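Long-range contacts in cellulose 1,4-beta-cellobiosidase (PDB 4JJJ), which probably hydrolyses cellulose to release cellobiose, the chain here being the glycoside hydrolase family 48 catalytic domain of a larger cellulase: residues 33-38 with 615-620; 100-105 with 123-128; 268-273 with 315-320. The protein carries 1 engineered substitution. All coordinates share one frame; numbering follows the deposited sequence. Where two conformers were deposited one is given.

Interaction 1: 33-38 with 615-620; sequences SVETMI and VERHRF. With ZN (zinc ion), chain Y; GLC (alpha-D-glucopyranose), chain C; BGC (beta-D-glucopyranose), chain B.
The carboxylate of Glu35 takes two bonds from one residue: His618 gives its backbone N to OE1 (2.8 Å) and its ring ND1 to OE2 (2.8 Å). Both are nearly straight, at 178° and 175°. OE2 uses its syn lone pair toward ND1 and lies in the imidazole plane, whereas the backbone N meets OE1 somewhat out of the carboxylate plane. The bend at chi2 (76°) sets Glu35 CD near His618 N, both oxygens facing that residue; Asp537 takes the ring's other nitrogen, NE2. Val34 N bonds to His618 O (3.0 Å), beside the single bridge of Ser33 with Arg619. In this (α/α)6 domain the contact ties the loop after strand 27-30 to the N-cap of the last helix, 620-637. Arg617 NH2 reaches Met37 O at 3.0 Å, and a water joins the same carbonyl to Arg617 NE. Ile38 CG1 sits 3.8 Å above the centre of the Arg617 guanidinium, whose NH1 forms a salt bridge with Glu545. Ile38 CD1 touches Arg619 NE at 3.7 Å; over one face of that guanidinium, paired with Glu40 and Glu545, lies C6 of the bound glucose, modelled in alpha and beta forms, offset toward the rim. Glu616 OE2 binds a zinc ion.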
loop_
_atom_site.group_PDB
_atom_site.type_symbol
_atom_site.label_atom_id
_atom_site.label_comp_id
_atom_site.label_asym_id
_atom_site.label_seq_id
_atom_site.Cartn_x
_atom_site.Cartn_y
_atom_site.Cartn_z
ATOM N N SER A 33 2.429 -12.894 -6.274
ATOM C CA SER A 33 1.535 -13.825 -7.017
ATOM C C SER A 33 2.241 -15.094 -7.371
ATOM O O SER A 33 3.453 -15.176 -7.441
ATOM C CB SER A 33 0.969 -13.166 -8.296
ATOM O OG SER A 33 2.020 -12.715 -9.098
ATOM N N VAL A 34 1.447 -16.121 -7.650
ATOM C CA VAL A 34 2.001 -17.390 -8.082
ATOM C C VAL A 34 2.738 -17.235 -9.422
ATOM O O VAL A 34 3.926 -17.691 -9.563
ATOM C CB VAL A 34 0.898 -18.473 -8.172
ATOM C CG1 VAL A 34 1.448 -19.698 -8.867
ATOM C CG2 VAL A 34 0.351 -18.853 -6.827
ATOM N N GLU A 35 2.115 -16.516 -10.328
ATOM C CA GLU A 35 2.630 -16.239 -11.658
ATOM C C GLU A 35 3.706 -15.170 -11.544
ATOM O O GLU A 35 3.558 -14.235 -10.770
ATOM C CB GLU A 35 1.483 -15.826 -12.643
ATOM C CG GLU A 35 0.366 -16.819 -12.820
ATOM C CD GLU A 35 -0.621 -16.849 -11.636
ATOM O OE1 GLU A 35 -0.701 -15.839 -10.883
ATOM O OE2 GLU A 35 -1.303 -17.917 -11.573
ATOM N N THR A 36 4.778 -15.280 -12.349
ATOM C CA THR A 36 5.871 -14.377 -12.290
ATOM C C THR A 36 5.735 -13.119 -13.117
ATOM O O THR A 36 6.247 -12.098 -12.740
ATOM C CB THR A 36 7.165 -15.098 -12.614
ATOM O OG1 THR A 36 6.985 -15.830 -13.850
ATOM C CG2 THR A 36 7.597 -15.975 -11.462
ATOM N N MET A 37 5.056 -13.207 -14.265
ATOM C CA MET A 37 4.970 -12.026 -15.213
ATOM C C MET A 37 3.743 -11.191 -14.902
ATOM O O MET A 37 2.626 -11.489 -15.385
ATOM C CB MET A 37 5.037 -12.427 -16.669
ATOM C CG MET A 37 5.087 -11.215 -17.639
ATOM S SD MET A 37 5.640 -11.645 -19.300
ATOM C CE MET A 37 5.518 -10.062 -20.075
ATOM N N ILE A 38 3.988 -10.127 -14.145
ATOM C CA ILE A 38 2.948 -9.278 -13.672
ATOM C C ILE A 38 3.580 -7.948 -13.323
ATOM O O ILE A 38 4.591 -7.890 -12.627
ATOM C CB ILE A 38 2.194 -9.918 -12.436
ATOM C CG1 ILE A 38 1.050 -8.990 -11.950
ATOM C CG2 ILE A 38 3.128 -10.283 -11.329
ATOM C CD1 ILE A 38 0.086 -9.767 -11.089
ATOM N N VAL A 615 -5.062 -14.373 -19.090
ATOM C CA VAL A 615 -4.404 -15.112 -18.021
ATOM C C VAL A 615 -5.382 -15.241 -16.848
ATOM O O VAL A 615 -6.301 -14.444 -16.718
ATOM C CB VAL A 615 -3.121 -14.378 -17.580
ATOM C CG1 VAL A 615 -2.105 -14.219 -18.709
ATOM C CG2 VAL A 615 -3.399 -13.020 -16.993
ATOM N N GLU A 616 -5.152 -16.232 -15.993
ATOM C CA GLU A 616 -5.962 -16.434 -14.810
ATOM C C GLU A 616 -4.974 -16.363 -13.635
ATOM O O GLU A 616 -4.257 -17.359 -13.356
ATOM C CB GLU A 616 -6.771 -17.718 -14.829
ATOM C CG GLU A 616 -7.836 -17.692 -15.923
ATOM C CD GLU A 616 -9.021 -18.535 -15.746
ATOM O OE1 GLU A 616 -9.192 -19.097 -14.662
ATOM O OE2 GLU A 616 -9.844 -18.487 -16.711
ATOM N N ARG A 617 -4.853 -15.180 -12.984
ATOM C CA ARG A 617 -3.794 -14.940 -12.037
ATOM C C ARG A 617 -4.249 -15.248 -10.573
ATOM O O ARG A 617 -5.438 -15.078 -10.232
ATOM C CB ARG A 617 -3.342 -13.457 -12.102
ATOM C CG ARG A 617 -2.502 -13.193 -13.342
ATOM C CD ARG A 617 -2.468 -11.768 -13.672
ATOM N NE ARG A 617 -1.329 -11.445 -14.551
ATOM C CZ ARG A 617 -1.031 -10.191 -14.912
ATOM N NH1 ARG A 617 -1.865 -9.181 -14.663
ATOM N NH2 ARG A 617 0.097 -9.953 -15.592
ATOM N N HIS A 618 -3.279 -15.619 -9.781
ATOM C CA HIS A 618 -3.454 -15.966 -8.340
ATOM C C HIS A 618 -2.540 -15.012 -7.572
ATOM O O HIS A 618 -1.436 -15.336 -7.130
ATOM C CB HIS A 618 -3.109 -17.421 -8.157
ATOM C CG HIS A 618 -3.985 -18.299 -8.983
ATOM N ND1 HIS A 618 -3.624 -18.616 -10.257
ATOM C CD2 HIS A 618 -5.200 -18.901 -8.793
ATOM C CE1 HIS A 618 -4.559 -19.351 -10.831
ATOM N NE2 HIS A 618 -5.504 -19.578 -9.947
ATOM N N ARG A 619 -3.016 -13.775 -7.318
ATOM C CA ARG A 619 -2.389 -12.763 -6.472
ATOM C C ARG A 619 -2.612 -13.171 -5.031
ATOM O O ARG A 619 -3.714 -13.459 -4.646
ATOM C CB ARG A 619 -2.972 -11.391 -6.702
ATOM C CG ARG A 619 -2.678 -10.848 -8.128
ATOM C CD ARG A 619 -3.484 -9.523 -8.279
ATOM N NE ARG A 619 -3.232 -8.916 -9.589
ATOM C CZ ARG A 619 -3.877 -9.207 -10.699
ATOM N NH1 ARG A 619 -4.818 -10.117 -10.721
ATOM N NH2 ARG A 619 -3.552 -8.544 -11.794
ATOM N N PHE A 620 -1.549 -13.172 -4.281
ATOM C CA PHE A 620 -1.657 -13.592 -2.846
ATOM C C PHE A 620 -2.755 -12.854 -2.077
ATOM O O PHE A 620 -3.616 -13.451 -1.425
ATOM C CB PHE A 620 -0.335 -13.482 -2.161
ATOM C CG PHE A 620 -0.335 -14.002 -0.737
ATOM C CD1 PHE A 620 -0.334 -15.391 -0.482
ATOM C CD2 PHE A 620 -0.399 -13.165 0.375
ATOM C CE1 PHE A 620 -0.351 -15.908 0.800
ATOM C CE2 PHE A 620 -0.436 -13.691 1.658
ATOM C CZ PHE A 620 -0.416 -15.061 1.880
HETATM ZN ZN ZN Y . -11.517 -19.204 -16.094
HETATM C C1 GLC C . -5.800 -4.362 -11.943
HETATM C C2 GLC C . -5.442 -3.013 -11.465
HETATM C C3 GLC C . -4.179 -3.072 -10.565
HETATM C C4 GLC C . -4.387 -4.054 -9.407
HETATM C C5 GLC C . -4.847 -5.375 -10.031
HETATM C C6 GLC C . -5.214 -6.459 -9.060
HETATM O O1 GLC C . -4.696 -4.711 -12.681
HETATM O O2 GLC C . -5.030 -2.185 -12.639
HETATM O O3 GLC C . -3.797 -1.781 -10.121
HETATM O O4 GLC C . -3.127 -4.299 -8.747
HETATM O O5 GLC C . -6.029 -5.169 -10.808
HETATM O O6 GLC C . -6.308 -6.039 -8.325
HETATM C C2 BGC B . -5.619 -2.633 -11.159
HETATM C C3 BGC B . -4.357 -2.742 -10.312
HETATM C C4 BGC B . -4.438 -3.959 -9.368
HETATM C C5 BGC B . -4.919 -5.269 -10.021
HETATM C C6 BGC B . -5.307 -6.348 -9.008
HETATM C C1 BGC B . -5.967 -3.960 -11.790
HETATM O O1 BGC B . -7.227 -3.760 -12.512
HETATM O O2 BGC B . -5.304 -1.601 -12.152
HETATM O O3 BGC B . -4.148 -1.547 -9.552
HETATM O O4 BGC B . -3.179 -4.243 -8.754
HETATM O O5 BGC B . -6.081 -5.021 -10.812
HETATM O O6 BGC B . -6.420 -5.994 -8.228
HETATM O O HOH W 1 0.654 -13.360 -15.168
HETATM O O HOH W 2 -12.382 -18.289 -14.500
HETATM O O HOH W 3 -11.809 -21.217 -15.973
HETATM O O HOH W 4 -12.620 -18.849 -17.653
#

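Interaction 2: 100-105 with 123-128. With BGC (beta-D-glucopyranose), chain D; BGC (beta-D-glucopyranose), chain E.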
loop_
_atom_site.group_PDB
_atom_site.type_symbol
_atom_site.label_atom_id
_atom_site.label_comp_id
_atom_site.label_asym_id
_atom_site.label_seq_id
_atom_site.Cartn_x
_atom_site.Cartn_y
_atom_site.Cartn_z
ATOM N N ASN A 100 15.827 17.148 15.500
ATOM C CA ASN A 100 15.742 18.551 15.232
ATOM C C ASN A 100 16.133 18.980 13.820
ATOM O O ASN A 100 15.847 20.096 13.400
ATOM C CB ASN A 100 16.615 19.339 16.235
ATOM C CG ASN A 100 16.086 19.322 17.652
ATOM O OD1 ASN A 100 15.062 18.726 18.025
ATOM N ND2 ASN A 100 16.803 20.022 18.488
ATOM N N SER A 101 16.764 18.092 13.069
ATOM C CA SER A 101 17.077 18.336 11.677
ATOM C C SER A 101 16.879 16.993 10.939
ATOM O O SER A 101 17.808 16.193 10.714
ATOM C CB SER A 101 18.511 18.838 11.536
ATOM O OG SER A 101 18.715 19.311 10.241
ATOM N N PRO A 102 15.608 16.701 10.676
ATOM C CA PRO A 102 15.284 15.367 10.174
ATOM C C PRO A 102 15.732 14.979 8.835
ATOM O O PRO A 102 15.977 13.781 8.610
ATOM C CB PRO A 102 13.746 15.320 10.234
ATOM C CG PRO A 102 13.305 16.486 11.012
ATOM C CD PRO A 102 14.421 17.524 10.948
ATOM N N ALA A 103 15.869 15.945 7.932
ATOM C CA ALA A 103 16.115 15.675 6.538
ATOM C C ALA A 103 16.471 16.989 5.884
ATOM O O ALA A 103 16.123 18.063 6.409
ATOM C CB ALA A 103 14.886 15.056 5.881
ATOM N N THR A 104 17.084 16.912 4.707
ATOM C CA THR A 104 17.253 18.048 3.818
ATOM C C THR A 104 16.230 18.012 2.728
ATOM O O THR A 104 16.050 16.981 2.070
ATOM C CB THR A 104 18.712 18.082 3.204
ATOM O OG1 THR A 104 19.668 18.106 4.301
ATOM C CG2 THR A 104 18.853 19.361 2.328
ATOM N N TYR A 105 15.541 19.128 2.489
ATOM C CA TYR A 105 14.600 19.162 1.414
ATOM C C TYR A 105 15.171 18.880 0.023
ATOM O O TYR A 105 16.232 19.415 -0.348
ATOM C CB TYR A 105 13.943 20.530 1.381
ATOM C CG TYR A 105 12.953 20.772 0.277
ATOM C CD1 TYR A 105 11.660 20.296 0.335
ATOM C CD2 TYR A 105 13.261 21.546 -0.834
ATOM C CE1 TYR A 105 10.768 20.494 -0.685
ATOM C CE2 TYR A 105 12.370 21.804 -1.834
ATOM C CZ TYR A 105 11.096 21.343 -1.792
ATOM O OH TYR A 105 10.201 21.660 -2.779
ATOM N N VAL A 123 15.337 25.665 2.297
ATOM C CA VAL A 123 13.950 25.337 2.565
ATOM C C VAL A 123 13.860 24.820 3.989
ATOM O O VAL A 123 14.531 23.874 4.328
ATOM C CB VAL A 123 13.451 24.317 1.562
ATOM C CG1 VAL A 123 12.147 23.733 2.042
ATOM C CG2 VAL A 123 13.299 24.921 0.186
ATOM N N PRO A 124 13.102 25.499 4.846
ATOM C CA PRO A 124 12.962 25.051 6.216
ATOM C C PRO A 124 12.294 23.656 6.348
ATOM O O PRO A 124 11.341 23.404 5.657
ATOM C CB PRO A 124 12.124 26.133 6.865
ATOM C CG PRO A 124 12.155 27.291 5.945
ATOM C CD PRO A 124 12.442 26.802 4.597
ATOM N N VAL A 125 12.897 22.830 7.173
ATOM C CA VAL A 125 12.388 21.518 7.609
ATOM C C VAL A 125 12.049 21.624 9.091
ATOM O O VAL A 125 12.804 22.179 9.965
ATOM C CB VAL A 125 13.389 20.412 7.283
ATOM C CG1 VAL A 125 12.970 18.978 7.658
ATOM C CG2 VAL A 125 13.702 20.482 5.785
ATOM N N GLY A 126 10.883 21.047 9.425
ATOM C CA GLY A 126 10.476 21.045 10.825
ATOM C C GLY A 126 11.168 20.058 11.717
ATOM O O GLY A 126 12.088 19.325 11.290
ATOM N N GLN A 127 10.792 20.092 12.974
ATOM C CA GLN A 127 11.281 19.177 13.981
ATOM C C GLN A 127 10.391 17.891 13.908
ATOM O O GLN A 127 9.191 17.949 13.728
ATOM C CB GLN A 127 11.197 19.817 15.371
ATOM C CG GLN A 127 12.355 20.898 15.512
ATOM C CD GLN A 127 12.476 21.568 16.894
ATOM O OE1 GLN A 127 11.586 21.436 17.731
ATOM N NE2 GLN A 127 13.588 22.319 17.119
ATOM N N ASP A 128 11.049 16.761 14.037
ATOM C CA ASP A 128 10.329 15.513 14.224
ATOM C C ASP A 128 9.994 15.285 15.664
ATOM O O ASP A 128 10.929 15.083 16.464
ATOM C CB ASP A 128 11.309 14.376 13.743
ATOM C CG ASP A 128 10.858 12.941 14.078
ATOM O OD1 ASP A 128 9.871 12.672 14.764
ATOM O OD2 ASP A 128 11.674 12.016 13.687
HETATM C C2 BGC D . 19.555 13.533 3.756
HETATM C C3 BGC D . 20.835 14.398 3.805
HETATM C C4 BGC D . 21.940 13.738 2.968
HETATM C C5 BGC D . 21.422 13.370 1.552
HETATM C C6 BGC D . 22.382 12.720 0.553
HETATM C C1 BGC D . 19.190 13.223 2.327
HETATM O O2 BGC D . 18.576 14.256 4.421
HETATM O O3 BGC D . 21.301 14.510 5.180
HETATM O O4 BGC D . 22.932 14.806 2.639
HETATM O O5 BGC D . 20.279 12.462 1.746
HETATM O O6 BGC D . 22.245 13.156 -0.802
HETATM C C2 BGC E . 16.654 10.669 -0.657
HETATM C C3 BGC E . 17.661 10.930 0.457
HETATM C C4 BGC E . 17.266 12.211 1.237
HETATM C C5 BGC E . 15.813 12.080 1.704
HETATM C C6 BGC E . 15.289 13.404 2.356
HETATM C C1 BGC E . 15.261 10.548 -0.043
HETATM O O2 BGC E . 17.022 9.441 -1.254
HETATM O O3 BGC E . 18.955 11.101 -0.166
HETATM O O4 BGC E . 18.048 12.341 2.425
HETATM O O5 BGC E . 14.988 11.821 0.562
HETATM O O6 BGC E . 15.221 14.479 1.420
HETATM O O HOH W 5 12.646 17.181 17.562
HETATM O O HOH W 6 16.294 21.795 3.625
#
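Val123 lays its CG1 methyl over one face of the Tyr105 ring, 3.9 Å from the ring centroid and 25° off the normal, a CH-pi contact displaced toward the CG side. Two irregular loop segments flanking strand 117-118 meet here, beside the glucan-binding tunnel of the (α/α)6 catalytic domain. The other Val123 methyl, CG2, fits against ring atom CD2 of Tyr105 (3.5 Å), so that both methyls lie on the same side of the ring plane. Tyr105 CG is anti to its backbone N (chi1 178°), where it lies against Val123 CG1. The next bump is Val125: its CG1 and CG2 both rest on the carbonyl oxygen of Ala103, CG1 also reaching Pro102 CD at 3.9 Å as the two side chains pass in opposite senses. The pyrrolidine ring of Pro102 wedges between Val125 CG1 and Asp128 CB, with CD and CG close against Gly126 O. At the far end the side chains of Asn100 and Gln127 run the same way and their amides stack, planes 10° apart. Water bridges Asn100 OD1 to Asp128 O, and another water links Tyr105 N to Val123 O. Thr104, between the packed residues, turns its backbone to the glucan: its N donates to O2 of one glucose (3.1 Å), and its O accepts from O6 of the next at 2.7 Å.

Interaction 3: 268-273 with 315-320. With BGC (beta-D-glucopyranose), chain E; BGC (beta-D-glucopyranose), chain F; BGC (beta-D-glucopyranose), chain D.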
loop_
_atom_site.group_PDB
_atom_site.type_symbol
_atom_site.label_atom_id
_atom_site.label_comp_id
_atom_site.label_asym_id
_atom_site.label_seq_id
_atom_site.Cartn_x
_atom_site.Cartn_y
_atom_site.Cartn_z
ATOM N N PHE A 268 2.537 12.754 9.330
ATOM C CA PHE A 268 3.304 14.028 9.280
ATOM C C PHE A 268 3.610 14.462 7.873
ATOM O O PHE A 268 3.920 13.630 7.019
ATOM C CB PHE A 268 4.544 13.954 10.147
ATOM C CG PHE A 268 4.217 13.952 11.561
ATOM C CD1 PHE A 268 3.795 12.765 12.154
ATOM C CD2 PHE A 268 4.220 15.107 12.328
ATOM C CE1 PHE A 268 3.405 12.735 13.480
ATOM C CE2 PHE A 268 3.847 15.075 13.657
ATOM C CZ PHE A 268 3.433 13.892 14.255
ATOM N N ASP A 269 3.670 15.767 7.656
ATOM C CA ASP A 269 4.179 16.305 6.389
ATOM C C ASP A 269 5.579 15.697 6.085
ATOM O O ASP A 269 6.362 15.453 7.001
ATOM C CB ASP A 269 4.294 17.839 6.515
ATOM C CG ASP A 269 4.776 18.489 5.242
ATOM O OD1 ASP A 269 3.923 18.717 4.346
ATOM O OD2 ASP A 269 5.986 18.766 5.168
ATOM N N LYS A 270 5.896 15.562 4.799
ATOM C CA LYS A 270 7.120 14.952 4.397
ATOM C C LYS A 270 8.315 15.544 5.148
ATOM O O LYS A 270 9.181 14.816 5.608
ATOM C CB LYS A 270 7.288 15.077 2.928
ATOM C CG LYS A 270 8.406 14.312 2.290
ATOM C CD LYS A 270 8.561 14.548 0.775
ATOM C CE LYS A 270 9.735 13.781 0.204
ATOM N NZ LYS A 270 9.804 14.003 -1.250
ATOM N N TYR A 271 8.406 16.883 5.116
ATOM C CA TYR A 271 9.516 17.554 5.741
ATOM C C TYR A 271 9.091 18.304 7.010
ATOM O O TYR A 271 9.723 19.313 7.425
ATOM C CB TYR A 271 10.208 18.489 4.744
ATOM C CG TYR A 271 10.943 17.743 3.675
ATOM C CD1 TYR A 271 12.130 17.115 3.961
ATOM C CD2 TYR A 271 10.380 17.643 2.362
ATOM C CE1 TYR A 271 12.800 16.352 2.955
ATOM C CE2 TYR A 271 11.033 16.895 1.377
ATOM C CZ TYR A 271 12.232 16.258 1.721
ATOM O OH TYR A 271 12.857 15.553 0.666
ATOM N N PHE A 272 8.116 17.767 7.710
ATOM C CA PHE A 272 7.616 18.260 8.954
ATOM C C PHE A 272 7.277 19.770 8.864
ATOM O O PHE A 272 7.475 20.471 9.833
ATOM C CB PHE A 272 8.604 17.933 10.102
ATOM C CG PHE A 272 8.749 16.443 10.358
ATOM C CD1 PHE A 272 7.829 15.777 11.161
ATOM C CD2 PHE A 272 9.797 15.711 9.753
ATOM C CE1 PHE A 272 7.962 14.391 11.264
ATOM C CE2 PHE A 272 9.926 14.341 9.914
ATOM C CZ PHE A 272 8.956 13.682 10.647
ATOM N N LYS A 273 6.796 20.193 7.721
ATOM C CA LYS A 273 6.251 21.565 7.632
ATOM C C LYS A 273 4.994 21.686 8.391
ATOM O O LYS A 273 4.176 20.762 8.527
ATOM C CB LYS A 273 5.912 21.902 6.236
ATOM C CG LYS A 273 7.017 21.917 5.240
ATOM C CD LYS A 273 7.954 23.051 5.331
ATOM C CE LYS A 273 8.493 23.443 3.943
ATOM N NZ LYS A 273 9.407 24.600 4.208
ATOM N N TRP A 315 18.315 10.221 8.330
ATOM C CA TRP A 315 17.227 11.095 8.063
ATOM C C TRP A 315 15.887 10.273 8.119
ATOM O O TRP A 315 15.868 9.014 8.098
ATOM C CB TRP A 315 17.308 11.705 6.691
ATOM C CG TRP A 315 17.472 10.706 5.627
ATOM C CD1 TRP A 315 18.669 10.188 5.195
ATOM C CD2 TRP A 315 16.442 10.031 4.900
ATOM N NE1 TRP A 315 18.441 9.205 4.229
ATOM C CE2 TRP A 315 17.078 9.161 3.970
ATOM C CE3 TRP A 315 15.043 10.117 4.882
ATOM C CZ2 TRP A 315 16.374 8.317 3.115
ATOM C CZ3 TRP A 315 14.326 9.309 4.004
ATOM C CH2 TRP A 315 14.994 8.386 3.117
ATOM N N ARG A 316 14.799 11.048 8.250
ATOM C CA ARG A 316 13.402 10.512 8.268
ATOM C C ARG A 316 12.518 11.518 7.621
ATOM O O ARG A 316 12.695 12.771 7.784
ATOM C CB ARG A 316 12.887 10.247 9.675
ATOM C CG ARG A 316 13.707 9.198 10.418
ATOM C CD ARG A 316 13.237 8.895 11.818
ATOM N NE ARG A 316 14.199 7.968 12.390
ATOM C CZ ARG A 316 14.179 7.461 13.615
ATOM N NH1 ARG A 316 13.228 7.746 14.502
ATOM N NH2 ARG A 316 15.137 6.626 13.974
ATOM N N ILE A 317 11.481 11.001 6.907
ATOM C CA ILE A 317 10.446 11.834 6.287
ATOM C C ILE A 317 9.113 11.192 6.564
ATOM O O ILE A 317 9.047 9.955 6.589
ATOM C CB ILE A 317 10.639 12.111 4.814
ATOM C CG1 ILE A 317 10.688 10.775 3.975
ATOM C CG2 ILE A 317 11.956 12.922 4.543
ATOM C CD1 ILE A 317 11.023 10.885 2.493
ATOM N N GLY A 318 8.070 12.006 6.710
ATOM C CA GLY A 318 6.670 11.585 6.566
ATOM C C GLY A 318 6.332 11.646 5.144
ATOM O O GLY A 318 7.139 11.455 4.261
ATOM N N SER A 319 5.048 11.936 4.838
ATOM C CA SER A 319 4.636 12.241 3.490
ATOM C C SER A 319 3.429 13.142 3.526
ATOM O O SER A 319 2.626 13.041 4.455
ATOM C CB SER A 319 4.553 11.060 2.557
ATOM O OG SER A 319 3.299 10.497 2.613
ATOM N N SER A 320 3.268 13.994 2.537
ATOM C CA SER A 320 2.332 15.092 2.621
ATOM C C SER A 320 0.948 14.842 2.006
ATOM O O SER A 320 0.011 15.623 2.283
ATOM C CB SER A 320 2.917 16.299 1.884
ATOM O OG SER A 320 4.138 16.696 2.520
HETATM C C2 BGC E . 16.654 10.669 -0.657
HETATM C C3 BGC E . 17.661 10.930 0.457
HETATM C C4 BGC E . 17.266 12.211 1.237
HETATM C C5 BGC E . 15.813 12.080 1.704
HETATM C C6 BGC E . 15.289 13.404 2.356
HETATM C C1 BGC E . 15.261 10.548 -0.043
HETATM O O2 BGC E . 17.022 9.441 -1.254
HETATM O O3 BGC E . 18.955 11.101 -0.166
HETATM O O4 BGC E . 18.048 12.341 2.425
HETATM O O5 BGC E . 14.988 11.821 0.562
HETATM O O6 BGC E . 15.221 14.479 1.420
HETATM C C2 BGC F . 10.706 10.193 -1.417
HETATM C C3 BGC F . 12.099 10.787 -1.422
HETATM C C4 BGC F . 13.118 9.883 -0.752
HETATM C C5 BGC F . 13.028 8.469 -1.265
HETATM C C6 BGC F . 13.847 7.460 -0.551
HETATM C C1 BGC F . 10.774 8.756 -1.990
HETATM O O2 BGC F . 9.757 10.980 -2.124
HETATM O O3 BGC F . 12.079 12.083 -0.763
HETATM O O4 BGC F . 14.423 10.447 -1.116
HETATM O O5 BGC F . 11.653 7.981 -1.190
HETATM O O6 BGC F . 13.785 6.189 -1.171
HETATM C C2 BGC D . 19.555 13.533 3.756
HETATM C C3 BGC D . 20.835 14.398 3.805
HETATM C C4 BGC D . 21.940 13.738 2.968
HETATM C C5 BGC D . 21.422 13.370 1.552
HETATM C C6 BGC D . 22.382 12.720 0.553
HETATM C C1 BGC D . 19.190 13.223 2.327
HETATM O O2 BGC D . 18.576 14.256 4.421
HETATM O O3 BGC D . 21.301 14.510 5.180
HETATM O O4 BGC D . 22.932 14.806 2.639
HETATM O O5 BGC D . 20.279 12.462 1.746
HETATM O O6 BGC D . 22.245 13.156 -0.802
HETATM O O HOH W 7 11.695 15.323 7.072
#
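Residues 269-272 form a type I beta turn, closed by Phe272 N to Asp269 O, that sits against the end of strand 314-317, with Lys270 and Ser319 CA atoms 3.8 Å apart. Two weak backbone bonds cross, Ser319 N to Phe268 O and Gly318 N to Lys270 O; a water also joins Lys270 O to Arg316 O. Gly318 CA makes a CA-H...O contact with Phe268 O (3.5 Å), the glycine letting the backbones come this close. Ser320 OG links the two residues that open the turn: it donates to Asp269 OD1 (2.7 Å) from above the carboxylate plane and accepts from Lys270 N at 173°. Asp269 OD2 takes Tyr271 N, in an Asx turn, and Lys273 N from opposite faces of its plane. In the (α/α)6 domain this edge strand of an antiparallel sheet and the turn beside it line the glucan-binding tunnel. Ile317 CB packs against Lys270 O, while its CD1 runs alongside the Lys270 chain and meets CE at 3.9 Å. That lysine is fully extended, all four side-chain torsions near 180°, and its NZ bonds to O2 of a glucose (3.1 Å) besides a salt bridge with Glu108. Ile317 CG2 touches Tyr271 CE1, and Tyr271 OH donates to O6 of the neighbouring glucose at 2.7 Å. Trp315 places one indole face against that same sugar, its CD1 3.6 Å from O4.

From the N terminus, the chain passes 33-38, whose partner 615-620 leads into the last helix; interaction 1 therefore closes a loop spanning nearly the whole domain. Both other contacts fall within that span. Interaction 2 closes a short loop, joining the loops before and after strand 117-118; interaction 3 closes a later one, joining the loop after helix 250-263 to edge strand 314-317. The two follow in series without crossing. They touch in space, centres about 8 Å apart, through probable hydrogen bonds from Lys273 NZ to Pro124 O and from Gly126 N to Tyr271 O, and share two glucose units. Interaction 1 lies across the chain's centre, beside another bound sugar.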